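Local coordinates for flavin prenyltransferase UbiX (Aquifex aeolicus, PDB 2EJB), which probably transfers a dimethylallyl group from dimethylallyl phosphate to reduced FMN, making the prenylated flavin cofactor used by UbiD decarboxylases, at residues A128-E132 / I133-N137; S77-V80 / H81-G84. One frame throughout, in Å; residues are numbered along the deposited sequence.

Contact 1: residues A128-E132 / I133-N137; sequences APYNE and IHLEN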
loop_
_atom_site.group_PDB
_atom_site.type_symbol
_atom_site.label_atom_id
_atom_site.label_comp_id
_atom_site.label_asym_id
_atom_site.label_seq_id
_atom_site.Cartn_x
_atom_site.Cartn_y
_atom_site.Cartn_z
ATOM N N ALA A 128 6.249 -0.936 -3.900
ATOM C CA ALA A 128 5.682 -0.061 -4.916
ATOM C C ALA A 128 6.653 0.151 -6.076
ATOM O O ALA A 128 7.825 0.449 -5.863
ATOM C CB ALA A 128 5.315 1.296 -4.294
ATOM N N PRO A 129 6.189 -0.058 -7.318
ATOM C CA PRO A 129 4.825 -0.465 -7.682
ATOM C C PRO A 129 4.710 -1.974 -7.485
ATOM O O PRO A 129 5.698 -2.632 -7.162
ATOM C CB PRO A 129 4.728 -0.110 -9.170
ATOM C CG PRO A 129 5.892 0.842 -9.410
ATOM C CD PRO A 129 6.958 0.292 -8.523
ATOM N N TYR A 130 3.512 -2.518 -7.678
ATOM C CA TYR A 130 3.322 -3.958 -7.565
ATOM C C TYR A 130 3.497 -4.576 -8.950
ATOM O O TYR A 130 3.090 -3.984 -9.956
ATOM C CB TYR A 130 1.898 -4.321 -7.108
ATOM C CG TYR A 130 1.488 -3.937 -5.703
ATOM C CD1 TYR A 130 2.342 -4.129 -4.621
ATOM C CD2 TYR A 130 0.206 -3.446 -5.450
ATOM C CE1 TYR A 130 1.932 -3.838 -3.322
ATOM C CE2 TYR A 130 -0.217 -3.156 -4.155
ATOM C CZ TYR A 130 0.653 -3.357 -3.097
ATOM O OH TYR A 130 0.249 -3.072 -1.814
ATOM N N ASN A 131 4.100 -5.758 -9.017
ATOM C CA ASN A 131 4.199 -6.440 -10.299
ATOM C C ASN A 131 3.174 -7.557 -10.152
ATOM O O ASN A 131 2.568 -7.690 -9.080
ATOM C CB ASN A 131 5.617 -6.988 -10.579
ATOM C CG ASN A 131 6.073 -8.049 -9.579
ATOM O OD1 ASN A 131 5.279 -8.848 -9.086
ATOM N ND2 ASN A 131 7.375 -8.074 -9.305
ATOM N N GLU A 132 2.951 -8.340 -11.201
ATOM C CA GLU A 132 1.974 -9.427 -11.141
ATOM C C GLU A 132 2.262 -10.443 -10.045
ATOM O O GLU A 132 1.343 -10.943 -9.413
ATOM C CB GLU A 132 1.899 -10.163 -12.484
ATOM C CG GLU A 132 1.266 -9.370 -13.607
ATOM C CD GLU A 132 1.401 -10.065 -14.943
ATOM O OE1 GLU A 132 1.073 -11.270 -15.020
ATOM O OE2 GLU A 132 1.840 -9.405 -15.905
ATOM N N ILE A 133 3.535 -10.757 -9.827
ATOM C CA ILE A 133 3.893 -11.733 -8.799
ATOM C C ILE A 133 3.443 -11.276 -7.415
ATOM O O ILE A 133 2.877 -12.060 -6.645
ATOM C CB ILE A 133 5.412 -11.992 -8.771
ATOM C CG1 ILE A 133 5.874 -12.519 -10.133
ATOM C CG2 ILE A 133 5.748 -13.012 -7.678
ATOM C CD1 ILE A 133 7.386 -12.655 -10.253
ATOM N N HIS A 134 3.690 -10.006 -7.107
ATOM C CA HIS A 134 3.300 -9.444 -5.815
ATOM C C HIS A 134 1.798 -9.618 -5.618
ATOM O O HIS A 134 1.345 -10.049 -4.553
ATOM C CB HIS A 134 3.649 -7.950 -5.760
ATOM C CG HIS A 134 5.119 -7.663 -5.850
ATOM N ND1 HIS A 134 5.618 -6.522 -6.434
ATOM C CD2 HIS A 134 6.191 -8.380 -5.437
ATOM C CE1 HIS A 134 6.941 -6.548 -6.384
ATOM N NE2 HIS A 134 7.311 -7.663 -5.784
ATOM N N LEU A 135 1.034 -9.280 -6.656
ATOM C CA LEU A 135 -0.421 -9.376 -6.612
ATOM C C LEU A 135 -0.921 -10.798 -6.433
ATOM O O LEU A 135 -1.821 -11.058 -5.634
ATOM C CB LEU A 135 -1.054 -8.795 -7.889
ATOM C CG LEU A 135 -1.301 -7.287 -8.055
ATOM C CD1 LEU A 135 -1.366 -6.604 -6.694
ATOM C CD2 LEU A 135 -0.231 -6.674 -8.919
ATOM N N GLU A 136 -0.351 -11.726 -7.184
ATOM C CA GLU A 136 -0.796 -13.102 -7.085
ATOM C C GLU A 136 -0.423 -13.738 -5.756
ATOM O O GLU A 136 -1.170 -14.560 -5.232
ATOM C CB GLU A 136 -0.260 -13.916 -8.267
ATOM C CG GLU A 136 -0.983 -13.576 -9.569
ATOM C CD GLU A 136 -0.480 -14.370 -10.754
ATOM O OE1 GLU A 136 0.673 -14.138 -11.180
ATOM O OE2 GLU A 136 -1.240 -15.231 -11.248
ATOM N N ASN A 137 0.725 -13.362 -5.201
ATOM C CA ASN A 137 1.129 -13.930 -3.922
ATOM C C ASN A 137 0.170 -13.460 -2.844
ATOM O O ASN A 137 -0.230 -14.236 -1.979
ATOM C CB ASN A 137 2.556 -13.510 -3.571
ATOM C CG ASN A 137 3.598 -14.283 -4.358
ATOM O OD1 ASN A 137 4.754 -13.876 -4.445
ATOM N ND2 ASN A 137 3.195 -15.405 -4.925
#
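Asn131 and His134 grip each other by two bonds. His134 N gives its hydrogen to Asn131 OD1 at 2.8 Å, with the donor tilted 22° from the carbonyl plane. In return, Asn131 N reaches His134 ND1 at 3.1 Å. That bond is straight at the hydrogen, but the donor stands well out of the ring plane. The Asn131 amide also lies over one face of the imidazole, the two planes 14° apart, with ND2 3.3 Å from His134 CE1. Asn131 CG sits between its own N and carbonyl carbon (chi1 63°), which swings OD1 back over the first turn. This is a capping box, with Asn131 as the N-cap of helix 132-143. The helix then takes up its regular bonds. Leu135 N donates to Asn131 O at 3.3 Å, and Glu136 N donates to Glu132 O at 2.9 Å. Leu135 turns CD2 to Tyr130 CB at 3.7 Å and CD1 to the Tyr130 ring. The Tyr130 hydroxyl is hydrogen-bonded to Tyr130 OH of the second subunit. Glu136 forms a salt bridge with Arg143 of the second subunit. His134 touches Thr92, a predicted FMN-binding residue, so the cap lies beside the probable flavin site.

Contact 2: residues S77-V80 / H81-G84; sequences SRLV and HYRG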
loop_
_atom_site.group_PDB
_atom_site.type_symbol
_atom_site.label_atom_id
_atom_site.label_comp_id
_atom_site.label_asym_id
_atom_site.label_seq_id
_atom_site.Cartn_x
_atom_site.Cartn_y
_atom_site.Cartn_z
ATOM N N SER A 77 1.019 -28.165 16.948
ATOM C CA SER A 77 0.461 -28.498 18.253
ATOM C C SER A 77 0.585 -27.313 19.210
ATOM O O SER A 77 -0.252 -27.128 20.091
ATOM C CB SER A 77 1.179 -29.719 18.837
ATOM O OG SER A 77 2.581 -29.512 18.893
ATOM N N ARG A 78 1.628 -26.511 19.024
ATOM C CA ARG A 78 1.854 -25.339 19.864
ATOM C C ARG A 78 1.177 -24.094 19.293
ATOM O O ARG A 78 0.543 -23.333 20.019
ATOM C CB ARG A 78 3.357 -25.054 19.992
ATOM C CG ARG A 78 4.162 -26.119 20.717
ATOM C CD ARG A 78 3.778 -26.206 22.183
ATOM N NE ARG A 78 4.594 -27.181 22.900
ATOM C CZ ARG A 78 5.899 -27.052 23.126
ATOM N NH1 ARG A 78 6.554 -25.981 22.694
ATOM N NH2 ARG A 78 6.551 -27.999 23.784
ATOM N N LEU A 79 1.314 -23.895 17.989
ATOM C CA LEU A 79 0.756 -22.720 17.332
ATOM C C LEU A 79 -0.761 -22.570 17.377
ATOM O O LEU A 79 -1.270 -21.449 17.379
ATOM C CB LEU A 79 1.225 -22.669 15.876
ATOM C CG LEU A 79 1.731 -21.331 15.302
ATOM C CD1 LEU A 79 0.857 -20.912 14.131
ATOM C CD2 LEU A 79 1.772 -20.249 16.378
ATOM N N VAL A 80 -1.486 -23.682 17.424
ATOM C CA VAL A 80 -2.945 -23.616 17.444
ATOM C C VAL A 80 -3.513 -22.872 18.649
ATOM O O VAL A 80 -4.688 -22.517 18.663
ATOM C CB VAL A 80 -3.579 -25.034 17.394
ATOM C CG1 VAL A 80 -3.151 -25.748 16.120
ATOM C CG2 VAL A 80 -3.172 -25.847 18.631
ATOM N N HIS A 81 -2.681 -22.621 19.655
ATOM C CA HIS A 81 -3.143 -21.931 20.856
ATOM C C HIS A 81 -2.914 -20.418 20.839
ATOM O O HIS A 81 -3.238 -19.722 21.799
ATOM C CB HIS A 81 -2.478 -22.556 22.085
ATOM C CG HIS A 81 -2.802 -24.006 22.267
ATOM N ND1 HIS A 81 -4.074 -24.451 22.561
ATOM C CD2 HIS A 81 -2.031 -25.114 22.167
ATOM C CE1 HIS A 81 -4.071 -25.772 22.634
ATOM N NE2 HIS A 81 -2.843 -26.196 22.399
ATOM N N TYR A 82 -2.363 -19.915 19.740
ATOM C CA TYR A 82 -2.101 -18.485 19.603
ATOM C C TYR A 82 -3.304 -17.765 19.008
ATOM O O TYR A 82 -4.085 -18.352 18.266
ATOM C CB TYR A 82 -0.886 -18.252 18.706
ATOM C CG TYR A 82 0.433 -18.622 19.345
ATOM C CD1 TYR A 82 1.390 -17.646 19.615
ATOM C CD2 TYR A 82 0.722 -19.941 19.686
ATOM C CE1 TYR A 82 2.603 -17.972 20.210
ATOM C CE2 TYR A 82 1.941 -20.281 20.287
ATOM C CZ TYR A 82 2.871 -19.286 20.544
ATOM O OH TYR A 82 4.068 -19.590 21.139
ATOM N N ARG A 83 -3.446 -16.487 19.332
ATOM C CA ARG A 83 -4.554 -15.704 18.814
ATOM C C ARG A 83 -4.297 -15.322 17.359
ATOM O O ARG A 83 -5.227 -15.047 16.607
ATOM C CB ARG A 83 -4.746 -14.445 19.654
ATOM C CG ARG A 83 -5.920 -13.591 19.207
ATOM C CD ARG A 83 -6.151 -12.434 20.148
ATOM N NE ARG A 83 -7.306 -11.642 19.745
ATOM C CZ ARG A 83 -7.879 -10.719 20.507
ATOM N NH1 ARG A 83 -7.409 -10.469 21.723
ATOM N NH2 ARG A 83 -8.913 -10.033 20.048
ATOM N N GLY A 84 -3.028 -15.306 16.966
ATOM C CA GLY A 84 -2.695 -14.957 15.597
ATOM C C GLY A 84 -1.208 -14.788 15.356
ATOM O O GLY A 84 -0.402 -14.748 16.292
#
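Tyr82 folds back against Leu79, and its ring takes the leucine methyl CD2 on one face. CD2 stands 3.8 Å from the centroid of the Tyr82 ring, 24° off the normal, in a CH-pi contact. It is offset toward the rim, and its closest ring atom is Tyr82 CD2 at 3.5 Å. The two side chains cross at about a right angle. Tyr82 CG lies beside its own backbone N (chi1 -72°), which carries the ring back toward the helix end. The carbonyl oxygen of Arg78 lies at the ring edge, in its plane, 3.4 Å from Tyr82 CE2.

The backbone here makes a type I beta turn from Leu79 to Tyr82. Tyr82 N closes it by donating to Leu79 O at 3.0 Å. A weak bond runs from His81 N to Arg78 O.

His81 is the third residue of this turn. Its ring lies alongside Val80, both side chains pointing the same way. Val80 CG2 sits over one ring face, 3.9 Å from the centroid of the His81 ring and 14° off the normal. Ser77 O lies obliquely to the same ring, 3.4 Å from His81 CD2.

A serine in place of Tyr82 would probably leave Leu79 CD2 without its aromatic partner and Asp32 without the phenol hydroxyl that hydrogen-bonds to it.

The turn leads from helix 76-79 into strand 82-90. Leu79 packs on Val113 and Ala114 of helix 106-117, and Val80 touches Glu117 of the same helix. On the strand side, Tyr82 rests on Lys3 and Ala5, and the backbones of Arg83 and Gly84 bond to strand 3-8.

How the contacts relate
From the N terminus the chain reaches contact 2 first. It closes the short turn between helix 76-79 and strand 82-90, an inner strand of the six-stranded parallel sheet. The chain then passes through helices 92-100 and 106-117 and strand 121-125 before contact 1. There the loop after that strand is closed at the start of helix 132-143, which leads on to strand 147-150, the outermost on that side within this chain. The two contacts follow in series, neither nested nor crossed. The nearest atoms of contact 1 and contact 2 are about 17 Å apart. Helix 106-117 covers part of contact 2, helix 92-100 borders contact 1, and only contact 1 meets the second subunit.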